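Local coordinates for type IV pilus assembly protein PilC (Thermus thermophilus, PDB 2WHN) that probably serves as an inner-membrane component of the type IV pilus machinery that controls pilus assembly and disassembly, here represented by its N-terminal domain, at residues A[10-19]-A[73-81]; A[32-40]-A[56-65]. All coordinates share one frame; numbering follows the deposited sequence.

Contact 1: A[10-19]-A[73-81]; sequences PGLKDLAIFS and KIFSRLYVN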
loop_
_atom_site.group_PDB
_atom_site.type_symbol
_atom_site.label_atom_id
_atom_site.label_comp_id
_atom_site.label_asym_id
_atom_site.label_seq_id
_atom_site.Cartn_x
_atom_site.Cartn_y
_atom_site.Cartn_z
ATOM N N PRO A 10 -10.468 -4.268 2.596
ATOM C CA PRO A 10 -9.536 -3.460 3.379
ATOM C C PRO A 10 -10.219 -2.242 4.000
ATOM O O PRO A 10 -10.992 -1.559 3.334
ATOM C CB PRO A 10 -8.503 -3.007 2.340
ATOM C CG PRO A 10 -8.619 -3.990 1.218
ATOM C CD PRO A 10 -10.047 -4.414 1.190
ATOM N N GLY A 11 -9.915 -1.968 5.263
ATOM C CA GLY A 11 -10.405 -0.766 5.917
ATOM C C GLY A 11 -9.328 0.292 6.073
ATOM O O GLY A 11 -8.210 0.143 5.570
ATOM N N LEU A 12 -9.682 1.384 6.738
ATOM C CA LEU A 12 -8.724 2.422 7.078
ATOM C C LEU A 12 -7.572 1.835 7.884
ATOM O O LEU A 12 -6.410 2.163 7.646
ATOM C CB LEU A 12 -9.405 3.538 7.879
ATOM C CG LEU A 12 -8.477 4.625 8.430
ATOM C CD1 LEU A 12 -7.752 5.340 7.301
ATOM C CD2 LEU A 12 -9.248 5.621 9.291
ATOM N N LYS A 13 -7.900 0.992 8.857
ATOM C CA LYS A 13 -6.879 0.360 9.680
ATOM C C LYS A 13 -5.912 -0.439 8.814
ATOM O O LYS A 13 -4.697 -0.263 8.906
ATOM C CB LYS A 13 -7.505 -0.542 10.746
ATOM C CG LYS A 13 -6.578 -0.818 11.922
ATOM C CD LYS A 13 -7.202 -1.769 12.931
ATOM C CE LYS A 13 -7.541 -3.107 12.289
ATOM N NZ LYS A 13 -6.459 -3.580 11.378
ATOM N N ASP A 14 -6.458 -1.275 7.937
ATOM C CA ASP A 14 -5.641 -2.109 7.061
ATOM C C ASP A 14 -4.667 -1.260 6.247
ATOM O O ASP A 14 -3.491 -1.599 6.116
ATOM C CB ASP A 14 -6.525 -2.932 6.127
ATOM C CG ASP A 14 -7.551 -3.763 6.877
ATOM O OD1 ASP A 14 -7.211 -4.883 7.314
ATOM O OD2 ASP A 14 -8.700 -3.296 7.029
ATOM N N LEU A 15 -5.164 -0.151 5.707
ATOM C CA LEU A 15 -4.345 0.727 4.880
ATOM C C LEU A 15 -3.281 1.460 5.693
ATOM O O LEU A 15 -2.148 1.627 5.238
ATOM C CB LEU A 15 -5.217 1.727 4.114
ATOM C CG LEU A 15 -4.447 2.648 3.162
ATOM C CD1 LEU A 15 -3.726 1.828 2.089
ATOM C CD2 LEU A 15 -5.378 3.660 2.522
ATOM N N ALA A 16 -3.645 1.895 6.895
ATOM C CA ALA A 16 -2.694 2.553 7.787
ATOM C C ALA A 16 -1.539 1.627 8.163
ATOM O O ALA A 16 -0.377 2.030 8.141
ATOM C CB ALA A 16 -3.396 3.064 9.036
ATOM N N ILE A 17 -1.869 0.391 8.526
ATOM C CA ILE A 17 -0.858 -0.602 8.881
ATOM C C ILE A 17 0.072 -0.885 7.704
ATOM O O ILE A 17 1.296 -0.757 7.819
ATOM C CB ILE A 17 -1.514 -1.912 9.380
ATOM C CG1 ILE A 17 -2.223 -1.664 10.709
ATOM C CG2 ILE A 17 -0.475 -3.017 9.531
ATOM C CD1 ILE A 17 -2.987 -2.862 11.230
ATOM N N PHE A 18 -0.514 -1.200 6.552
ATOM C CA PHE A 18 0.264 -1.391 5.330
ATOM C C PHE A 18 1.236 -0.241 5.084
ATOM O O PHE A 18 2.410 -0.462 4.780
ATOM C CB PHE A 18 -0.651 -1.537 4.117
ATOM C CG PHE A 18 0.063 -1.365 2.801
ATOM C CD1 PHE A 18 0.854 -2.377 2.291
ATOM C CD2 PHE A 18 -0.054 -0.189 2.084
ATOM C CE1 PHE A 18 1.518 -2.220 1.087
ATOM C CE2 PHE A 18 0.597 -0.029 0.876
ATOM C CZ PHE A 18 1.392 -1.041 0.379
ATOM N N SER A 19 0.722 0.985 5.150
ATOM C CA SER A 19 1.503 2.178 4.832
ATOM C C SER A 19 2.658 2.372 5.815
ATOM O O SER A 19 3.762 2.735 5.419
ATOM C CB SER A 19 0.607 3.425 4.822
ATOM O OG SER A 19 -0.411 3.328 3.838
ATOM N N LYS A 73 -9.176 0.169 -5.530
ATOM C CA LYS A 73 -9.957 1.291 -5.020
ATOM C C LYS A 73 -9.426 1.811 -3.689
ATOM O O LYS A 73 -9.546 2.999 -3.385
ATOM C CB LYS A 73 -11.430 0.895 -4.871
ATOM C CG LYS A 73 -12.132 0.595 -6.188
ATOM C CD LYS A 73 -13.166 -0.525 -6.043
ATOM C CE LYS A 73 -13.923 -0.433 -4.723
ATOM N NZ LYS A 73 -14.940 0.653 -4.730
ATOM N N ILE A 74 -8.861 0.920 -2.885
ATOM C CA ILE A 74 -8.407 1.291 -1.545
ATOM C C ILE A 74 -7.369 2.422 -1.560
ATOM O O ILE A 74 -7.200 3.136 -0.570
ATOM C CB ILE A 74 -7.852 0.071 -0.780
ATOM C CG1 ILE A 74 -7.404 0.476 0.626
ATOM C CG2 ILE A 74 -6.708 -0.575 -1.555
ATOM C CD1 ILE A 74 -8.528 1.008 1.500
ATOM N N PHE A 75 -6.690 2.600 -2.687
ATOM C CA PHE A 75 -5.703 3.672 -2.811
ATOM C C PHE A 75 -6.304 4.895 -3.508
ATOM O O PHE A 75 -6.700 4.823 -4.669
ATOM C CB PHE A 75 -4.457 3.171 -3.556
ATOM C CG PHE A 75 -3.818 1.959 -2.925
ATOM C CD1 PHE A 75 -4.004 0.696 -3.469
ATOM C CD2 PHE A 75 -3.080 2.076 -1.754
ATOM C CE1 PHE A 75 -3.453 -0.430 -2.866
ATOM C CE2 PHE A 75 -2.519 0.956 -1.158
ATOM C CZ PHE A 75 -2.720 -0.300 -1.708
ATOM N N SER A 76 -6.414 6.001 -2.776
ATOM C CA SER A 76 -7.033 7.219 -3.302
ATOM C C SER A 76 -6.172 7.886 -4.376
ATOM O O SER A 76 -4.977 7.610 -4.490
ATOM C CB SER A 76 -7.297 8.209 -2.169
ATOM O OG SER A 76 -6.085 8.789 -1.716
ATOM N N ARG A 77 -6.775 8.798 -5.131
ATOM C CA ARG A 77 -6.055 9.515 -6.180
ATOM C C ARG A 77 -4.827 10.216 -5.621
ATOM O O ARG A 77 -3.752 10.183 -6.218
ATOM C CB ARG A 77 -6.965 10.538 -6.863
ATOM C CG ARG A 77 -7.823 9.967 -7.975
ATOM C CD ARG A 77 -8.641 11.063 -8.648
ATOM N NE ARG A 77 -9.945 10.574 -9.079
ATOM C CZ ARG A 77 -10.926 10.237 -8.249
ATOM N NH1 ARG A 77 -10.748 10.330 -6.938
ATOM N NH2 ARG A 77 -12.084 9.802 -8.727
ATOM N N LEU A 78 -4.991 10.858 -4.471
ATOM C CA LEU A 78 -3.888 11.568 -3.845
ATOM C C LEU A 78 -2.780 10.602 -3.428
ATOM O O LEU A 78 -1.595 10.883 -3.608
ATOM C CB LEU A 78 -4.380 12.368 -2.639
ATOM C CG LEU A 78 -3.326 13.250 -1.971
ATOM C CD1 LEU A 78 -2.665 14.166 -2.995
ATOM C CD2 LEU A 78 -3.940 14.055 -0.836
ATOM N N TYR A 79 -3.176 9.462 -2.872
ATOM C CA TYR A 79 -2.220 8.436 -2.476
ATOM C C TYR A 79 -1.381 8.030 -3.681
ATOM O O TYR A 79 -0.150 8.067 -3.632
ATOM C CB TYR A 79 -2.959 7.219 -1.905
ATOM C CG TYR A 79 -2.101 6.269 -1.092
ATOM C CD1 TYR A 79 -2.273 6.155 0.280
ATOM C CD2 TYR A 79 -1.178 5.433 -1.706
ATOM C CE1 TYR A 79 -1.531 5.255 1.023
ATOM C CE2 TYR A 79 -0.419 4.536 -0.969
ATOM C CZ TYR A 79 -0.595 4.457 0.394
ATOM O OH TYR A 79 0.149 3.569 1.134
ATOM N N VAL A 80 -2.058 7.659 -4.766
ATOM C CA VAL A 80 -1.387 7.222 -5.989
ATOM C C VAL A 80 -0.522 8.341 -6.568
ATOM O O VAL A 80 0.626 8.120 -6.952
ATOM C CB VAL A 80 -2.408 6.746 -7.056
ATOM C CG1 VAL A 80 -1.736 6.557 -8.408
ATOM C CG2 VAL A 80 -3.095 5.455 -6.610
ATOM N N ASN A 81 -1.074 9.548 -6.619
ATOM C CA ASN A 81 -0.339 10.692 -7.149
ATOM C C ASN A 81 0.912 10.998 -6.327
ATOM O O ASN A 81 1.958 11.330 -6.877
ATOM C CB ASN A 81 -1.245 11.923 -7.232
ATOM C CG ASN A 81 -2.116 11.920 -8.474
ATOM O OD1 ASN A 81 -1.790 11.276 -9.469
ATOM N ND2 ASN A 81 -3.216 12.663 -8.430
#

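Contact 2: A[32-40]-A[56-65]; sequences LLQALAILE and RTDVEGGMAF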
loop_
_atom_site.group_PDB
_atom_site.type_symbol
_atom_site.label_atom_id
_atom_site.label_comp_id
_atom_site.label_asym_id
_atom_site.label_seq_id
_atom_site.Cartn_x
_atom_site.Cartn_y
_atom_site.Cartn_z
ATOM N N LEU A 32 11.722 -1.636 -2.564
ATOM C CA LEU A 32 10.277 -1.760 -2.698
ATOM C C LEU A 32 9.824 -3.217 -2.775
ATOM O O LEU A 32 8.886 -3.615 -2.085
ATOM C CB LEU A 32 9.790 -0.991 -3.927
ATOM C CG LEU A 32 8.294 -1.102 -4.210
ATOM C CD1 LEU A 32 7.501 -0.536 -3.043
ATOM C CD2 LEU A 32 7.935 -0.393 -5.512
ATOM N N LEU A 33 10.469 -4.003 -3.634
ATOM C CA LEU A 33 10.042 -5.381 -3.871
ATOM C C LEU A 33 10.345 -6.292 -2.686
ATOM O O LEU A 33 9.570 -7.195 -2.373
ATOM C CB LEU A 33 10.677 -5.949 -5.148
ATOM C CG LEU A 33 9.903 -5.680 -6.445
ATOM C CD1 LEU A 33 10.631 -6.249 -7.662
ATOM C CD2 LEU A 33 8.482 -6.228 -6.352
ATOM N N GLN A 34 11.492 -6.082 -2.050
ATOM C CA GLN A 34 11.772 -6.756 -0.786
ATOM C C GLN A 34 10.671 -6.483 0.238
ATOM O O GLN A 34 10.153 -7.409 0.865
ATOM C CB GLN A 34 13.131 -6.331 -0.235
ATOM C CG GLN A 34 14.303 -6.983 -0.938
ATOM C CD GLN A 34 15.601 -6.239 -0.703
ATOM O OE1 GLN A 34 15.652 -5.284 0.072
ATOM N NE2 GLN A 34 16.660 -6.680 -1.365
ATOM N N ALA A 35 10.295 -5.214 0.379
ATOM C CA ALA A 35 9.284 -4.816 1.364
ATOM C C ALA A 35 7.922 -5.438 1.065
ATOM O O ALA A 35 7.241 -5.932 1.970
ATOM C CB ALA A 35 9.168 -3.297 1.428
ATOM N N LEU A 36 7.539 -5.436 -0.208
ATOM C CA LEU A 36 6.239 -5.958 -0.603
ATOM C C LEU A 36 6.120 -7.460 -0.343
ATOM O O LEU A 36 5.070 -7.933 0.082
ATOM C CB LEU A 36 5.949 -5.643 -2.074
ATOM C CG LEU A 36 5.750 -4.162 -2.407
ATOM C CD1 LEU A 36 5.696 -3.945 -3.908
ATOM C CD2 LEU A 36 4.497 -3.615 -1.738
ATOM N N ALA A 37 7.197 -8.201 -0.589
ATOM C CA ALA A 37 7.199 -9.642 -0.355
ATOM C C ALA A 37 7.012 -9.980 1.122
ATOM O O ALA A 37 6.361 -10.970 1.468
ATOM C CB ALA A 37 8.481 -10.268 -0.886
ATOM N N ILE A 38 7.600 -9.162 1.990
ATOM C CA ILE A 38 7.452 -9.332 3.431
ATOM C C ILE A 38 6.042 -8.949 3.858
ATOM O O ILE A 38 5.413 -9.651 4.655
ATOM C CB ILE A 38 8.462 -8.461 4.204
ATOM C CG1 ILE A 38 9.875 -9.033 4.076
ATOM C CG2 ILE A 38 8.049 -8.321 5.665
ATOM C CD1 ILE A 38 10.955 -7.968 3.990
ATOM N N LEU A 39 5.547 -7.848 3.295
ATOM C CA LEU A 39 4.230 -7.319 3.629
ATOM C C LEU A 39 3.116 -8.263 3.214
ATOM O O LEU A 39 2.111 -8.393 3.913
ATOM C CB LEU A 39 4.011 -5.959 2.957
ATOM C CG LEU A 39 4.575 -4.785 3.743
ATOM C CD1 LEU A 39 4.170 -3.467 3.113
ATOM C CD2 LEU A 39 4.121 -4.875 5.194
ATOM N N GLU A 40 3.260 -8.842 2.027
ATOM C CA GLU A 40 2.240 -9.715 1.463
ATOM C C GLU A 40 2.080 -10.974 2.306
ATOM O O GLU A 40 1.136 -11.738 2.121
ATOM C CB GLU A 40 2.591 -10.092 0.020
ATOM C CG GLU A 40 3.517 -11.295 -0.098
ATOM C CD GLU A 40 3.840 -11.653 -1.540
ATOM O OE1 GLU A 40 3.148 -11.154 -2.452
ATOM O OE2 GLU A 40 4.781 -12.448 -1.759
ATOM N N ARG A 56 2.443 -6.649 -6.090
ATOM C CA ARG A 56 3.828 -7.109 -6.122
ATOM C C ARG A 56 4.145 -7.833 -7.429
ATOM O O ARG A 56 5.230 -7.680 -7.985
ATOM C CB ARG A 56 4.115 -8.031 -4.933
ATOM C CG ARG A 56 5.503 -8.650 -4.958
ATOM C CD ARG A 56 5.788 -9.391 -3.666
ATOM N NE ARG A 56 6.766 -10.459 -3.845
ATOM C CZ ARG A 56 6.564 -11.542 -4.590
ATOM N NH1 ARG A 56 5.429 -11.687 -5.260
ATOM N NH2 ARG A 56 7.505 -12.476 -4.674
ATOM N N THR A 57 3.214 -8.666 -7.876
ATOM C CA THR A 57 3.342 -9.350 -9.158
ATOM C C THR A 57 3.507 -8.345 -10.292
ATOM O O THR A 57 4.369 -8.503 -11.151
ATOM C CB THR A 57 2.106 -10.214 -9.445
ATOM O OG1 THR A 57 1.875 -11.091 -8.337
ATOM C CG2 THR A 57 2.305 -11.042 -10.713
ATOM N N ASP A 58 2.649 -7.330 -10.301
ATOM C CA ASP A 58 2.680 -6.301 -11.330
ATOM C C ASP A 58 4.019 -5.578 -11.343
ATOM O O ASP A 58 4.610 -5.382 -12.406
ATOM C CB ASP A 58 1.543 -5.296 -11.121
ATOM C CG ASP A 58 0.188 -5.859 -11.521
ATOM O OD1 ASP A 58 0.152 -6.972 -12.087
ATOM O OD2 ASP A 58 -0.838 -5.184 -11.283
ATOM N N VAL A 59 4.491 -5.180 -10.164
ATOM C CA VAL A 59 5.752 -4.444 -10.052
ATOM C C VAL A 59 6.959 -5.309 -10.424
ATOM O O VAL A 59 7.892 -4.850 -11.089
ATOM C CB VAL A 59 5.959 -3.876 -8.637
ATOM C CG1 VAL A 59 7.287 -3.151 -8.556
ATOM C CG2 VAL A 59 4.804 -2.938 -8.268
ATOM N N GLU A 60 6.957 -6.552 -9.963
ATOM C CA GLU A 60 8.023 -7.475 -10.325
ATOM C C GLU A 60 8.111 -7.654 -11.846
ATOM O O GLU A 60 9.183 -7.915 -12.382
ATOM C CB GLU A 60 7.824 -8.827 -9.635
ATOM C CG GLU A 60 9.035 -9.745 -9.729
ATOM C CD GLU A 60 8.870 -11.009 -8.906
ATOM O OE1 GLU A 60 9.116 -10.969 -7.680
ATOM O OE2 GLU A 60 8.483 -12.042 -9.484
ATOM N N GLY A 61 6.981 -7.501 -12.530
ATOM C CA GLY A 61 6.933 -7.628 -13.989
ATOM C C GLY A 61 7.412 -6.383 -14.721
ATOM O O GLY A 61 7.588 -6.400 -15.940
ATOM N N GLY A 62 7.628 -5.301 -13.981
ATOM C CA GLY A 62 8.169 -4.080 -14.574
ATOM C C GLY A 62 7.192 -2.920 -14.672
ATOM O O GLY A 62 7.537 -1.851 -15.183
ATOM N N MET A 63 5.969 -3.126 -14.193
ATOM C CA MET A 63 4.983 -2.049 -14.132
ATOM C C MET A 63 5.322 -1.099 -12.988
ATOM O O MET A 63 5.948 -1.498 -12.000
ATOM C CB MET A 63 3.572 -2.622 -13.947
ATOM C CG MET A 63 2.498 -1.578 -13.673
ATOM S SD MET A 63 0.861 -2.309 -13.442
ATOM C CE MET A 63 0.847 -3.516 -14.776
ATOM N N ALA A 64 4.937 0.164 -13.138
ATOM C CA ALA A 64 5.213 1.165 -12.118
ATOM C C ALA A 64 4.392 0.899 -10.860
ATOM O O ALA A 64 3.281 0.368 -10.933
ATOM C CB ALA A 64 4.934 2.562 -12.658
ATOM N N PHE A 65 4.958 1.245 -9.707
ATOM C CA PHE A 65 4.302 1.017 -8.420
ATOM C C PHE A 65 2.973 1.766 -8.355
ATOM O O PHE A 65 1.945 1.201 -7.967
ATOM C CB PHE A 65 5.225 1.449 -7.269
ATOM C CG PHE A 65 4.679 1.153 -5.899
ATOM C CD1 PHE A 65 3.930 0.010 -5.663
ATOM C CD2 PHE A 65 4.961 1.996 -4.834
ATOM C CE1 PHE A 65 3.448 -0.273 -4.391
ATOM C CE2 PHE A 65 4.483 1.724 -3.563
ATOM C CZ PHE A 65 3.722 0.590 -3.340
#

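Contact 1: A[10-19]-A[73-81]
Leu15 of helix 12-28 meets Phe75 and Tyr79 in the buried core of the all-helical N-terminal domain of PilC. The contact joins the start of helix 12-28 to the loop before helix 77-89 and to the first turn of that helix. The two short helical segments run almost parallel, at 11°, but their axes stay 14.5 Å apart. Side chains therefore bridge the gap. Leu15 CD1 lies 3.6 Å from Phe75 CE2 and also touches Tyr79 CE1. Its CG stands opposite the backbone N (chi1 -177°), which sends the methyls toward segment 73-81. The other methyl, CD2, rests against the Ile74 carbonyl O. At the loop end, Pro10 CB packs against Ile74 CG1 at 4.0 Å. At the other end, Phe18 CE2 comes to 3.8 Å from Phe75 CE2. The two rings meet obliquely, with planes at 64°. Phe48 of helix 46-60 packs edge-to-face on Phe18 and also touches Phe75.

One polar link crosses this apolar core. Tyr79 OH donates to Ser19 OG at 2.8 Å, and Ser19 OG lies at the edge of the tyrosine ring, in its plane. Ser19 OG in turn donates to Leu15 O at 2.8 Å. Leu15 O also accepts from Ser19 N, and the two donors come from opposite faces of the carbonyl plane. Ser76 caps helix 77-89 through a bond from Tyr79 N to its OG. The chain from Tyr79 OH through Ser19 OG to Leu15 O thus satisfies two buried hydroxyls. It also ties the tyrosine hydroxyl, through Ser19, to the backbone of helix 12-28, while the surrounding contacts are chiefly apolar.

Contact 2: A[32-40]-A[56-65]
Leu32 lies over one face of the Phe65 ring, on the inner side of a nearly antiparallel helix pair. The helical segments 32-39 and 56-60 cross at -157°, their axes 10.4 Å apart. Leu32 CD1 makes a CH-pi contact 3.9 Å from the ring centroid and close to the ring normal. Its CD2 is 3.6 Å from Phe65 CG, so both methyls cover the same ring. CD2 also touches Val59 CG1. Leu36 CD1 approaches Phe65 CE1 obliquely, and Val83 of helix 77-89 adds to the packing round this ring. Leu33 CD2 reaches Val59 CG1 at 4.0 Å, while Leu33 CD1 touches Glu60 CA in the last helical turn.

The Arg56 chain also packs snugly. It is extended from CG to NE (chi2 172°, chi3 154°) and lies across helix 32-39. Its NE is 3.4 Å from Ala37 CB, and its CD packs beside Leu36 CB. The looser side is its guanidinium with the exposed Glu60. Glu40 OE2 sits over the centre of one guanidinium face, 3.5 Å from Arg56 NE. Glu60 OE1 stands over the opposite face, with a long 3.7 Å approach to Arg56 NH2. No N-H points at either oxygen, so charge attraction links the three residues without hydrogen bonds.

Gly62, with positive phi, forms a Schellman motif after the helix, and the chain turns back to bring the face of the Phe65 ring against Leu32. The arrangement is an antiparallel helical hairpin, with Phe65 from the start of helix 65-70 packed against it and a salt-bridge network along its outer edge.

The centres of contacts 1 and 2 are about 16 Å apart in one compact helical domain. Along the chain, both segments of contact 2 fall between the two segments of contact 1. Contact 1 brings helix 12-28 to the start of helix 77-89. Contact 2 pairs the intervening helices 32-39 and 46-60 and adds the start of helix 65-70. The two contacts touch directly where Phe18 CE1 packs 3.6 Å from Leu39 CD1. Helix 46-60 also spans both, since Phe48 reaches contact 1 while Arg56 and Val59 belong to contact 2. Contact 1 is more central and more buried; contact 2 lies farther out. The shared helix and the Phe18-Leu39 packing join both into one helical core.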